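Local coordinates for protein alpha-ketoglutarate-dependent 2,4-dichlorophenoxyacetate dioxygenase (Bradyrhizobium diazoefficiens, PDB 5BKE) that probably oxidises aryloxyalkanoate herbicides such as 2,4-dichlorophenoxyacetate, as a metal- and 2-oxoglutarate-dependent dioxygenase of the TfdA family, at residues 17-22 with 43-48; 50-55 with 131-136; 83-88 with 278-283; 89-94 with 274-279. One frame throughout, in Å; residues are numbered along the deposited sequence.

Contact 1. Residues 17-22 with 43-48; sequences SGLDLR and LVFHDQ
Two torsions carry the amide of Q48 to the backbone of L19 and L21: CG stands beside the backbone N, anti to the carbonyl carbon (chi1 -60°), and chi2, at -62°, bends the chain at CD. The amide then serves the loop backbone with both of its ends. NE2 donates to L19 O at 3.0 Å, nearly along the C=O axis, while OE1 accepts from L21 N at 2.9 Å in an almost straight bond (164° at the hydrogen). Glutamine suits this place because one flat group supplies donor and acceptor together. A leucine here would probably leave L19 O and L21 N without these partners and let the loop drift. OE1 is also hydrogen-bonded to a water, 2.9 Å away, which reaches D20 OD1 as well. Beside the amide, the leucines meet the F45 ring differently. L21 CD1 sits over one face, 4.1 Å from the centroid, a CH-pi contact set toward the rim. L19 CD1 comes to the edge of the ring, 3.9 Å from CE2, and the same leucine packs on helix 27-40. D20 OD1 accepts from R22 N at 3.2 Å, and R22 NE forms a salt bridge with the same oxygen. The Q48 amide thus fastens the loop leaving strand 14-17, shaped by an Asx turn at D20, to the loop after strand 42-45, its parallel neighbour in the main sheet.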
loop_
_atom_site.group_PDB
_atom_site.type_symbol
_atom_site.label_atom_id
_atom_site.label_comp_id
_atom_site.label_asym_id
_atom_site.label_seq_id
_atom_site.Cartn_x
_atom_site.Cartn_y
_atom_site.Cartn_z
ATOM N N SER C 17 -4.309 35.686 -18.007
ATOM C CA SER C 17 -4.973 36.402 -19.097
ATOM C C SER C 17 -6.338 36.905 -18.658
ATOM O O SER C 17 -6.888 36.422 -17.672
ATOM C CB SER C 17 -5.088 35.503 -20.343
ATOM O OG SER C 17 -5.724 34.281 -20.016
ATOM N N GLY C 18 -6.867 37.891 -19.377
ATOM C CA GLY C 18 -8.213 38.401 -19.120
ATOM C C GLY C 18 -8.264 39.608 -18.194
ATOM O O GLY C 18 -9.343 40.115 -17.920
ATOM N N LEU C 19 -7.105 40.065 -17.710
ATOM C CA LEU C 19 -7.046 41.257 -16.848
ATOM C C LEU C 19 -6.340 42.417 -17.524
ATOM O O LEU C 19 -5.302 42.244 -18.156
ATOM C CB LEU C 19 -6.359 40.958 -15.511
ATOM C CG LEU C 19 -6.955 39.954 -14.523
ATOM C CD1 LEU C 19 -6.048 39.886 -13.306
ATOM C CD2 LEU C 19 -8.375 40.289 -14.091
ATOM N N ASP C 20 -6.916 43.600 -17.386
ATOM C CA ASP C 20 -6.327 44.805 -17.941
ATOM C C ASP C 20 -5.781 45.628 -16.770
ATOM O O ASP C 20 -6.547 46.201 -15.990
ATOM C CB ASP C 20 -7.390 45.553 -18.766
ATOM C CG ASP C 20 -6.972 46.960 -19.171
ATOM O OD1 ASP C 20 -5.756 47.266 -19.287
ATOM O OD2 ASP C 20 -7.899 47.760 -19.399
ATOM N N LEU C 21 -4.452 45.665 -16.661
ATOM C CA LEU C 21 -3.766 46.293 -15.526
ATOM C C LEU C 21 -3.681 47.823 -15.598
ATOM O O LEU C 21 -3.172 48.459 -14.668
ATOM C CB LEU C 21 -2.385 45.659 -15.307
ATOM C CG LEU C 21 -2.308 44.135 -15.065
ATOM C CD1 LEU C 21 -0.870 43.710 -14.801
ATOM C CD2 LEU C 21 -3.223 43.648 -13.939
ATOM N N ARG C 22 -4.174 48.401 -16.698
ATOM C CA ARG C 22 -4.384 49.855 -16.826
ATOM C C ARG C 22 -5.545 50.331 -15.960
ATOM O O ARG C 22 -5.623 51.518 -15.607
ATOM C CB ARG C 22 -4.686 50.230 -18.277
ATOM C CG ARG C 22 -3.469 50.347 -19.173
ATOM C CD ARG C 22 -3.585 49.495 -20.425
ATOM N NE ARG C 22 -4.839 49.672 -21.163
ATOM C CZ ARG C 22 -5.005 50.465 -22.221
ATOM N NH1 ARG C 22 -3.998 51.199 -22.698
ATOM N NH2 ARG C 22 -6.194 50.525 -22.807
ATOM N N LEU C 43 3.956 35.266 -11.496
ATOM C CA LEU C 43 2.878 35.465 -12.445
ATOM C C LEU C 43 3.351 36.302 -13.624
ATOM O O LEU C 43 4.090 37.270 -13.448
ATOM C CB LEU C 43 1.647 36.087 -11.770
ATOM C CG LEU C 43 0.884 35.278 -10.710
ATOM C CD1 LEU C 43 -0.324 36.078 -10.232
ATOM C CD2 LEU C 43 0.467 33.881 -11.197
ATOM N N VAL C 44 2.922 35.904 -14.823
ATOM C CA VAL C 44 3.332 36.520 -16.086
ATOM C C VAL C 44 2.084 37.094 -16.747
ATOM O O VAL C 44 1.105 36.382 -16.956
ATOM C CB VAL C 44 4.016 35.482 -17.021
ATOM C CG1 VAL C 44 4.350 36.082 -18.390
ATOM C CG2 VAL C 44 5.271 34.908 -16.370
ATOM N N PHE C 45 2.106 38.392 -17.033
ATOM C CA PHE C 45 1.015 39.057 -17.738
ATOM C C PHE C 45 1.631 39.572 -19.025
ATOM O O PHE C 45 2.675 40.225 -18.988
ATOM C CB PHE C 45 0.465 40.258 -16.947
ATOM C CG PHE C 45 -0.217 39.907 -15.642
ATOM C CD1 PHE C 45 0.528 39.584 -14.496
ATOM C CD2 PHE C 45 -1.610 39.971 -15.534
ATOM C CE1 PHE C 45 -0.105 39.290 -13.293
ATOM C CE2 PHE C 45 -2.248 39.675 -14.329
ATOM C CZ PHE C 45 -1.492 39.329 -13.209
ATOM N N HIS C 46 0.993 39.294 -20.156
ATOM C CA HIS C 46 1.442 39.842 -21.442
ATOM C C HIS C 46 0.637 41.097 -21.815
ATOM O O HIS C 46 -0.489 41.275 -21.349
ATOM C CB HIS C 46 1.366 38.774 -22.557
ATOM C CG HIS C 46 2.259 37.592 -22.325
ATOM N ND1 HIS C 46 3.633 37.692 -22.281
ATOM C CD2 HIS C 46 1.974 36.283 -22.125
ATOM C CE1 HIS C 46 4.156 36.498 -22.066
ATOM N NE2 HIS C 46 3.171 35.624 -21.972
ATOM N N ASP C 47 1.228 41.955 -22.652
ATOM C CA ASP C 47 0.541 43.133 -23.218
ATOM C C ASP C 47 -0.106 44.007 -22.140
ATOM O O ASP C 47 -1.320 44.227 -22.132
ATOM C CB ASP C 47 -0.495 42.715 -24.286
ATOM C CG ASP C 47 0.080 41.759 -25.319
ATOM O OD1 ASP C 47 0.939 42.195 -26.121
ATOM O OD2 ASP C 47 -0.327 40.568 -25.324
ATOM N N GLN C 48 0.717 44.475 -21.208
ATOM C CA GLN C 48 0.242 45.375 -20.165
ATOM C C GLN C 48 0.947 46.716 -20.308
ATOM O O GLN C 48 1.923 46.999 -19.609
ATOM C CB GLN C 48 0.415 44.755 -18.773
ATOM C CG GLN C 48 -0.330 43.440 -18.558
ATOM C CD GLN C 48 -1.846 43.537 -18.680
ATOM O OE1 GLN C 48 -2.445 44.584 -18.441
ATOM N NE2 GLN C 48 -2.476 42.423 -19.052
HETATM O O HOH W 1 -3.614 46.109 -20.641
#

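Contact 2. Residues 50-55 with 131-136; sequences ITDEQQ and SARVVN
The guanidinium of R133 carries the carbonyl oxygen I50 O over one face, 3.3 Å above its centre, while Q55 OE1 and S131 OG lie at its edge. The carbonyl probably helps to offset the positive charge, although it makes no hydrogen bond there. NE donates to S131 OG at 2.8 Å in the guanidinium plane, and NH1 reaches Q55 OE1 at 3.0 Å. D52 approaches obliquely, its carboxylate turned 59° from the guanidinium, and OD1 forms a salt bridge with NH1 at 2.8 Å, though as a hydrogen bond it is weak. Arginine suits the spot, having nitrogens enough for a serine, an amide and an acid at once. Q55 meets it with an extended chain, CG anti to the backbone N (chi1 -175°), and its NE2 donates to R278 O. A methionine in place of R133 would probably leave Q55 OE1 without this donor and D52 OD1 without one of its cationic mates, R278 being another. The acid sits in the first turn of helix 52-59, where T51 OG1 accepts from Q54 N at 3.1 Å and Q54 OE1 from T51 N at 3.0 Å. A capping box thus opens the helix, and the arginine joins it to the end of strand 127-132, where R133 and V134 both face D276 in a classic beta bulge.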
loop_
_atom_site.group_PDB
_atom_site.type_symbol
_atom_site.label_atom_id
_atom_site.label_comp_id
_atom_site.label_asym_id
_atom_site.label_seq_id
_atom_site.Cartn_x
_atom_site.Cartn_y
_atom_site.Cartn_z
ATOM N N ILE C 50 1.289 49.883 -19.469
ATOM C CA ILE C 50 0.862 50.610 -18.271
ATOM C C ILE C 50 1.786 51.802 -17.974
ATOM O O ILE C 50 2.953 51.804 -18.378
ATOM C CB ILE C 50 0.765 49.657 -17.051
ATOM C CG1 ILE C 50 2.099 48.898 -16.853
ATOM C CG2 ILE C 50 -0.443 48.723 -17.205
ATOM C CD1 ILE C 50 2.152 47.991 -15.644
ATOM N N THR C 51 1.242 52.813 -17.300
ATOM C CA THR C 51 2.033 53.921 -16.746
ATOM C C THR C 51 2.621 53.506 -15.390
ATOM O O THR C 51 2.184 52.523 -14.796
ATOM C CB THR C 51 1.182 55.193 -16.548
ATOM O OG1 THR C 51 0.149 54.927 -15.596
ATOM C CG2 THR C 51 0.551 55.664 -17.866
ATOM N N ASP C 52 3.604 54.256 -14.908
ATOM C CA ASP C 52 4.176 54.049 -13.578
ATOM C C ASP C 52 3.109 54.071 -12.490
ATOM O O ASP C 52 3.092 53.205 -11.618
ATOM C CB ASP C 52 5.238 55.113 -13.282
ATOM C CG ASP C 52 6.537 54.876 -14.029
ATOM O OD1 ASP C 52 6.584 54.009 -14.942
ATOM O OD2 ASP C 52 7.526 55.560 -13.704
ATOM N N GLU C 53 2.205 55.039 -12.571
ATOM C CA GLU C 53 1.092 55.149 -11.632
ATOM C C GLU C 53 0.117 53.965 -11.693
ATOM O O GLU C 53 -0.314 53.467 -10.642
ATOM C CB GLU C 53 0.361 56.482 -11.808
ATOM C CG GLU C 53 1.190 57.679 -11.338
ATOM C CD GLU C 53 0.478 59.026 -11.452
ATOM O OE1 GLU C 53 -0.426 59.188 -12.308
ATOM O OE2 GLU C 53 0.837 59.942 -10.675
ATOM N N GLN C 54 -0.223 53.517 -12.904
ATOM C CA GLN C 54 -1.136 52.378 -13.070
ATOM C C GLN C 54 -0.513 51.097 -12.488
ATOM O O GLN C 54 -1.206 50.309 -11.839
ATOM C CB GLN C 54 -1.544 52.193 -14.538
ATOM C CG GLN C 54 -2.576 53.195 -15.045
ATOM C CD GLN C 54 -2.606 53.310 -16.572
ATOM O OE1 GLN C 54 -1.730 52.792 -17.271
ATOM N NE2 GLN C 54 -3.611 54.001 -17.090
ATOM N N GLN C 55 0.793 50.935 -12.699
ATOM C CA GLN C 55 1.565 49.807 -12.180
ATOM C C GLN C 55 1.572 49.761 -10.654
ATOM O O GLN C 55 1.379 48.688 -10.066
ATOM C CB GLN C 55 3.001 49.856 -12.719
ATOM C CG GLN C 55 3.887 48.669 -12.352
ATOM C CD GLN C 55 5.274 48.764 -12.957
ATOM O OE1 GLN C 55 5.477 49.443 -13.967
ATOM N NE2 GLN C 55 6.240 48.074 -12.351
ATOM N N SER C 131 7.859 45.703 -14.986
ATOM C CA SER C 131 7.274 46.098 -16.263
ATOM C C SER C 131 8.370 46.393 -17.289
ATOM O O SER C 131 9.343 47.089 -16.987
ATOM C CB SER C 131 6.366 47.302 -16.048
ATOM O OG SER C 131 5.929 47.872 -17.259
ATOM N N ALA C 132 8.215 45.822 -18.487
ATOM C CA ALA C 132 9.173 45.994 -19.593
ATOM C C ALA C 132 8.756 47.160 -20.495
ATOM O O ALA C 132 7.785 47.060 -21.256
ATOM C CB ALA C 132 9.297 44.704 -20.397
ATOM N N ARG C 133 9.488 48.267 -20.399
ATOM C CA ARG C 133 9.129 49.492 -21.121
ATOM C C ARG C 133 9.910 49.632 -22.418
ATOM O O ARG C 133 9.342 50.026 -23.439
ATOM C CB ARG C 133 9.292 50.727 -20.228
ATOM C CG ARG C 133 8.542 50.649 -18.903
ATOM C CD ARG C 133 7.031 50.525 -19.071
ATOM N NE ARG C 133 6.358 50.583 -17.775
ATOM C CZ ARG C 133 6.015 51.709 -17.148
ATOM N NH1 ARG C 133 5.420 51.646 -15.961
ATOM N NH2 ARG C 133 6.272 52.899 -17.697
ATOM N N VAL C 134 11.204 49.314 -22.363
ATOM C CA VAL C 134 12.051 49.137 -23.551
ATOM C C VAL C 134 12.826 47.827 -23.372
ATOM O O VAL C 134 13.564 47.663 -22.394
ATOM C CB VAL C 134 13.031 50.328 -23.800
ATOM C CG1 VAL C 134 13.882 50.091 -25.049
ATOM C CG2 VAL C 134 12.284 51.659 -23.919
ATOM N N VAL C 135 12.652 46.905 -24.322
ATOM C CA VAL C 135 13.271 45.574 -24.258
ATOM C C VAL C 135 14.636 45.616 -24.915
ATOM O O VAL C 135 14.764 46.042 -26.063
ATOM C CB VAL C 135 12.376 44.473 -24.914
ATOM C CG1 VAL C 135 13.122 43.145 -25.082
ATOM C CG2 VAL C 135 11.106 44.262 -24.106
ATOM N N ASN C 136 15.652 45.189 -24.171
ATOM C CA ASN C 136 16.973 44.963 -24.713
ATOM C C ASN C 136 16.947 43.633 -25.493
ATOM O O ASN C 136 16.700 42.579 -24.900
ATOM C CB ASN C 136 18.004 44.935 -23.580
ATOM C CG ASN C 136 19.443 44.914 -24.077
ATOM O OD1 ASN C 136 19.792 44.202 -25.025
ATOM N ND2 ASN C 136 20.301 45.673 -23.401
#

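Contact 3. Residues 83-88 with 278-283; sequences SGLNDV and RRATVA. With OGA (N-oxalylglycine), chain O.
N86 and R279 form the tight centre of this contact, an antiparallel hydrogen-bonded pair in which N86 N donates to R279 O at 2.8 Å and R279 N returns to N86 O at 3.0 Å. Just before it, L85 turns into the core: its CD2 lies 3.7 Å from A280 CB, and its CD1 rests on R278 CB, crossing that arginine at about a right angle. A branched apolar chain fits here, since helix 52-59 packs on it from beyond. The other margin is looser. D87 and R278 form a non-hydrogen-bonded pair whose side chains share the sheet face away from N86 and R279, without their charges meeting; D87, partly exposed, is bridged to R80 and R278 to D276. On the N86 face, R279 runs out extended until a bend at chi3 (91°) redirects NE. N86 CB lies over one face of its guanidinium. At the edge, NE and NH2 both hold T281 OG1, NE at 2.9 Å, which fixes the rotation of the group. NH1 is thereby aimed at O1 of the N-oxalylglycine carboxylate, 2.8 Å away. V88 offers its methyls to the same carboxylate, CG2 lying 3.5 Å from O2. Because N-oxalylglycine mimics 2-oxoglutarate, this pairing of a threonine-steadied arginine with a carboxylate beside the manganese is consistent with R279 helping to seat the corresponding end of the cosubstrate.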
loop_
_atom_site.group_PDB
_atom_site.type_symbol
_atom_site.label_atom_id
_atom_site.label_comp_id
_atom_site.label_asym_id
_atom_site.label_seq_id
_atom_site.Cartn_x
_atom_site.Cartn_y
_atom_site.Cartn_z
ATOM N N SER C 83 8.052 58.897 -10.275
ATOM C CA SER C 83 7.026 58.168 -9.516
ATOM C C SER C 83 7.575 57.365 -8.320
ATOM O O SER C 83 8.725 57.544 -7.918
ATOM C CB SER C 83 6.311 57.222 -10.474
ATOM O OG SER C 83 7.234 56.265 -10.972
ATOM N N GLY C 84 6.743 56.477 -7.770
ATOM C CA GLY C 84 7.158 55.533 -6.721
ATOM C C GLY C 84 8.122 54.410 -7.111
ATOM O O GLY C 84 8.874 53.911 -6.265
ATOM N N LEU C 85 8.119 54.036 -8.392
ATOM C CA LEU C 85 8.835 52.852 -8.894
ATOM C C LEU C 85 10.355 52.852 -8.735
ATOM O O LEU C 85 11.010 53.896 -8.851
ATOM C CB LEU C 85 8.478 52.580 -10.362
ATOM C CG LEU C 85 7.009 52.487 -10.801
ATOM C CD1 LEU C 85 6.966 51.908 -12.198
ATOM C CD2 LEU C 85 6.138 51.657 -9.874
ATOM N N ASN C 86 10.899 51.666 -8.466
ATOM C CA ASN C 86 12.343 51.447 -8.473
ATOM C C ASN C 86 12.818 51.337 -9.914
ATOM O O ASN C 86 12.236 50.612 -10.739
ATOM C CB ASN C 86 12.732 50.180 -7.698
ATOM C CG ASN C 86 11.972 50.041 -6.402
ATOM O OD1 ASN C 86 11.010 49.268 -6.318
ATOM N ND2 ASN C 86 12.365 50.821 -5.394
ATOM N N ASP C 87 13.874 52.085 -10.202
ATOM C CA ASP C 87 14.478 52.094 -11.502
ATOM C C ASP C 87 15.492 50.960 -11.510
ATOM O O ASP C 87 16.532 51.034 -10.847
ATOM C CB ASP C 87 15.121 53.460 -11.757
ATOM C CG ASP C 87 15.623 53.627 -13.179
ATOM O OD1 ASP C 87 15.617 52.658 -13.972
ATOM O OD2 ASP C 87 16.042 54.751 -13.500
ATOM N N VAL C 88 15.153 49.890 -12.231
ATOM C CA VAL C 88 16.065 48.749 -12.415
ATOM C C VAL C 88 16.540 48.644 -13.883
ATOM O O VAL C 88 16.932 47.571 -14.354
ATOM C CB VAL C 88 15.471 47.417 -11.871
ATOM C CG1 VAL C 88 15.295 47.478 -10.356
ATOM C CG2 VAL C 88 14.150 47.080 -12.538
ATOM N N ARG C 278 11.157 48.711 -15.018
ATOM C CA ARG C 278 10.662 49.463 -13.858
ATOM C C ARG C 278 9.882 48.549 -12.906
ATOM O O ARG C 278 9.033 47.773 -13.342
ATOM C CB ARG C 278 9.789 50.632 -14.315
ATOM C CG ARG C 278 10.405 51.470 -15.426
ATOM C CD ARG C 278 9.570 52.687 -15.760
ATOM N NE ARG C 278 10.144 53.402 -16.892
ATOM C CZ ARG C 278 9.628 54.492 -17.461
ATOM N NH1 ARG C 278 8.495 55.038 -17.022
ATOM N NH2 ARG C 278 10.260 55.039 -18.494
ATOM N N ARG C 279 10.181 48.664 -11.615
ATOM C CA ARG C 279 9.665 47.768 -10.569
ATOM C C ARG C 279 8.792 48.501 -9.539
ATOM O O ARG C 279 9.152 49.578 -9.080
ATOM C CB ARG C 279 10.839 47.062 -9.855
ATOM C CG ARG C 279 10.445 45.893 -8.953
ATOM C CD ARG C 279 11.650 45.269 -8.263
ATOM N NE ARG C 279 11.909 45.882 -6.963
ATOM C CZ ARG C 279 13.030 45.756 -6.248
ATOM N NH1 ARG C 279 14.059 45.036 -6.682
ATOM N NH2 ARG C 279 13.123 46.368 -5.072
ATOM N N ALA C 280 7.645 47.923 -9.198
ATOM C CA ALA C 280 6.925 48.310 -7.982
ATOM C C ALA C 280 7.202 47.256 -6.912
ATOM O O ALA C 280 7.245 46.047 -7.210
ATOM C CB ALA C 280 5.435 48.445 -8.239
ATOM N N THR C 281 7.404 47.711 -5.680
ATOM C CA THR C 281 7.702 46.808 -4.560
ATOM C C THR C 281 6.699 46.972 -3.421
ATOM O O THR C 281 6.463 48.086 -2.940
ATOM C CB THR C 281 9.147 46.969 -4.054
ATOM O OG1 THR C 281 10.026 47.066 -5.179
ATOM C CG2 THR C 281 9.564 45.759 -3.234
ATOM N N VAL C 282 6.104 45.853 -3.024
ATOM C CA VAL C 282 5.163 45.815 -1.912
ATOM C C VAL C 282 5.936 45.409 -0.671
ATOM O O VAL C 282 6.593 44.356 -0.666
ATOM C CB VAL C 282 4.016 44.816 -2.158
ATOM C CG1 VAL C 282 3.025 44.816 -0.992
ATOM C CG2 VAL C 282 3.307 45.130 -3.465
ATOM N N ALA C 283 5.859 46.246 0.367
ATOM C CA ALA C 283 6.548 46.008 1.639
ATOM C C ALA C 283 6.134 44.681 2.250
ATOM O O ALA C 283 4.988 44.269 2.108
ATOM C CB ALA C 283 6.252 47.142 2.622
HETATM C C1 OGA O . 14.492 43.397 -9.883
HETATM C C2 OGA O . 15.420 42.599 -10.654
HETATM C C4 OGA O . 16.148 41.931 -12.906
HETATM C C5 OGA O . 15.866 42.449 -14.289
HETATM O O1 OGA O . 14.372 43.123 -8.664
HETATM O O2 OGA O . 13.831 44.281 -10.471
HETATM O "O2'" OGA O . 16.307 42.000 -10.053
HETATM O O3 OGA O . 16.049 43.672 -14.487
HETATM N N1 OGA O . 15.222 42.539 -11.964
HETATM O O4 OGA O . 15.453 41.650 -15.161
#

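Contact 4. Residues 89-94 with 274-279; sequences SNLGKD and PRDMRR. With OGA (N-oxalylglycine), chain O.
S89 presses its CB against R275 O, only 3.0 Å away, and a small side chain suits such closeness. Its OG lies between the backbone N and the carbonyl carbon (chi1 82°), where it accepts from L91 N at 3.1 Å; the same hydroxyl is hydrogen-bonded to D87. This ST turn bends the loop after edge strand 86-87 over the start of strand 276-281. N90 holds R275 by two bonds: its backbone N donates to R275 O at 3.2 Å, and its OD1 accepts from R275 N at 2.7 Å with the donor lying above the carbonyl plane. L91 is the apolar member, CD2 packing on P274 CB at 4.1 Å while CD1 touches D276 CB. D276 takes R278 side-on, one carboxylate oxygen to NE and the other to NH2. R275, whose backbone the loop grips, sends an extended side chain the other way, CG anti to the backbone N (chi1 -172°). There NH1 meets O3 of N-oxalylglycine at 2.8 Å and NH2 meets O4 at 3.0 Å, an end-on fork for the distal carboxylate, as in other 2-oxoglutarate dioxygenases. M277 CG lies over one guanidinium face, 3.5 Å above it, and Y269 adds a cation-pi contact.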
loop_
_atom_site.group_PDB
_atom_site.type_symbol
_atom_site.label_atom_id
_atom_site.label_comp_id
_atom_site.label_asym_id
_atom_site.label_seq_id
_atom_site.Cartn_x
_atom_site.Cartn_y
_atom_site.Cartn_z
ATOM N N SER C 89 16.498 49.784 -14.582
ATOM C CA SER C 89 17.006 49.934 -15.950
ATOM C C SER C 89 18.540 50.008 -16.008
ATOM O O SER C 89 19.213 49.949 -14.976
ATOM C CB SER C 89 16.388 51.179 -16.606
ATOM O OG SER C 89 17.070 52.362 -16.226
ATOM N N ASN C 90 19.087 50.132 -17.218
ATOM C CA ASN C 90 20.517 50.398 -17.394
ATOM C C ASN C 90 20.811 51.874 -17.765
ATOM O O ASN C 90 21.878 52.193 -18.309
ATOM C CB ASN C 90 21.127 49.405 -18.401
ATOM C CG ASN C 90 20.672 49.644 -19.838
ATOM O OD1 ASN C 90 19.625 50.240 -20.100
ATOM N ND2 ASN C 90 21.468 49.158 -20.780
ATOM N N LEU C 91 19.859 52.756 -17.446
ATOM C CA LEU C 91 19.903 54.175 -17.837
ATOM C C LEU C 91 20.215 55.110 -16.659
ATOM O O LEU C 91 19.837 54.830 -15.517
ATOM C CB LEU C 91 18.568 54.589 -18.492
ATOM C CG LEU C 91 17.857 53.675 -19.509
ATOM C CD1 LEU C 91 16.430 54.142 -19.749
ATOM C CD2 LEU C 91 18.619 53.563 -20.825
ATOM N N GLY C 92 20.914 56.210 -16.949
ATOM C CA GLY C 92 21.146 57.285 -15.972
ATOM C C GLY C 92 20.044 58.325 -16.049
ATOM O O GLY C 92 19.045 58.119 -16.747
ATOM N N LYS C 93 20.222 59.442 -15.335
ATOM C CA LYS C 93 19.320 60.619 -15.430
ATOM C C LYS C 93 19.172 61.087 -16.889
ATOM O O LYS C 93 18.122 61.592 -17.294
ATOM C CB LYS C 93 19.783 61.768 -14.501
ATOM C CG LYS C 93 21.229 62.257 -14.683
ATOM C CD LYS C 93 21.331 63.506 -15.564
ATOM C CE LYS C 93 22.569 63.500 -16.461
ATOM N NZ LYS C 93 23.855 63.689 -15.732
ATOM N N ASP C 94 20.259 60.888 -17.641
ATOM C CA ASP C 94 20.375 61.039 -19.091
ATOM C C ASP C 94 19.155 60.562 -19.893
ATOM O O ASP C 94 18.708 61.250 -20.809
ATOM C CB ASP C 94 21.604 60.237 -19.546
ATOM C CG ASP C 94 22.529 61.028 -20.444
ATOM O OD1 ASP C 94 22.102 61.448 -21.542
ATOM O OD2 ASP C 94 23.703 61.208 -20.051
ATOM N N PRO C 274 19.549 50.346 -24.850
ATOM C CA PRO C 274 18.659 50.703 -23.736
ATOM C C PRO C 274 17.883 49.495 -23.190
ATOM O O PRO C 274 17.503 48.600 -23.949
ATOM C CB PRO C 274 17.706 51.732 -24.356
ATOM C CG PRO C 274 17.724 51.444 -25.814
ATOM C CD PRO C 274 19.121 50.991 -26.108
ATOM N N ARG C 275 17.702 49.465 -21.874
ATOM C CA ARG C 275 16.906 48.448 -21.212
ATOM C C ARG C 275 16.113 49.162 -20.139
ATOM O O ARG C 275 16.634 49.414 -19.065
ATOM C CB ARG C 275 17.806 47.363 -20.600
ATOM C CG ARG C 275 17.029 46.168 -20.069
ATOM C CD ARG C 275 17.938 45.030 -19.666
ATOM N NE ARG C 275 17.171 43.815 -19.373
ATOM C CZ ARG C 275 16.770 43.438 -18.157
ATOM N NH1 ARG C 275 17.055 44.174 -17.077
ATOM N NH2 ARG C 275 16.074 42.315 -18.022
ATOM N N ASP C 276 14.871 49.518 -20.449
ATOM C CA ASP C 276 14.024 50.265 -19.525
ATOM C C ASP C 276 13.057 49.320 -18.799
ATOM O O ASP C 276 11.991 48.955 -19.324
ATOM C CB ASP C 276 13.299 51.415 -20.238
ATOM C CG ASP C 276 12.634 52.393 -19.274
ATOM O OD1 ASP C 276 12.588 52.135 -18.049
ATOM O OD2 ASP C 276 12.139 53.439 -19.749
ATOM N N MET C 277 13.470 48.934 -17.591
ATOM C CA MET C 277 12.729 48.017 -16.730
ATOM C C MET C 277 12.427 48.738 -15.417
ATOM O O MET C 277 13.333 49.313 -14.791
ATOM C CB MET C 277 13.535 46.729 -16.464
ATOM C CG MET C 277 14.087 46.019 -17.697
ATOM S SD MET C 277 12.826 45.376 -18.829
ATOM C CE MET C 277 12.222 43.967 -17.895
ATOM N N ARG C 278 11.157 48.711 -15.018
ATOM C CA ARG C 278 10.662 49.463 -13.858
ATOM C C ARG C 278 9.882 48.549 -12.906
ATOM O O ARG C 278 9.033 47.773 -13.342
ATOM C CB ARG C 278 9.789 50.632 -14.315
ATOM C CG ARG C 278 10.405 51.470 -15.426
ATOM C CD ARG C 278 9.570 52.687 -15.760
ATOM N NE ARG C 278 10.144 53.402 -16.892
ATOM C CZ ARG C 278 9.628 54.492 -17.461
ATOM N NH1 ARG C 278 8.495 55.038 -17.022
ATOM N NH2 ARG C 278 10.260 55.039 -18.494
ATOM N N ARG C 279 10.181 48.664 -11.615
ATOM C CA ARG C 279 9.665 47.768 -10.569
ATOM C C ARG C 279 8.792 48.501 -9.539
ATOM O O ARG C 279 9.152 49.578 -9.080
ATOM C CB ARG C 279 10.839 47.062 -9.855
ATOM C CG ARG C 279 10.445 45.893 -8.953
ATOM C CD ARG C 279 11.650 45.269 -8.263
ATOM N NE ARG C 279 11.909 45.882 -6.963
ATOM C CZ ARG C 279 13.030 45.756 -6.248
ATOM N NH1 ARG C 279 14.059 45.036 -6.682
ATOM N NH2 ARG C 279 13.123 46.368 -5.072
HETATM C C1 OGA O . 14.492 43.397 -9.883
HETATM C C2 OGA O . 15.420 42.599 -10.654
HETATM C C4 OGA O . 16.148 41.931 -12.906
HETATM C C5 OGA O . 15.866 42.449 -14.289
HETATM O O1 OGA O . 14.372 43.123 -8.664
HETATM O O2 OGA O . 13.831 44.281 -10.471
HETATM O "O2'" OGA O . 16.307 42.000 -10.053
HETATM O O3 OGA O . 16.049 43.672 -14.487
HETATM N N1 OGA O . 15.222 42.539 -11.964
HETATM O O4 OGA O . 15.453 41.650 -15.161
#

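Contacts 1 and 4 are buried, whereas contacts 2 and 3 are partly so, yet all four reach the same seven-stranded sheet. Contact 1 lies away from the metal and ligand sites and depends on a glutamine amide and on leucines packed against a phenylalanine ring; it touches contact 2 where L21 meets I50. Contacts 2, 3 and 4 gather round strand 276-281: contact 2 reaches it through neighbouring strand 127-132, while contacts 3 and 4 share R278 and R279. Their chemistry is richer in arginines. R133 in contact 2 joins helix to strand, the Q55 side chain lying about 12 Å from the manganese, whereas R279 of contact 3 and R275 of contact 4 hold opposite carboxylates of N-oxalylglycine.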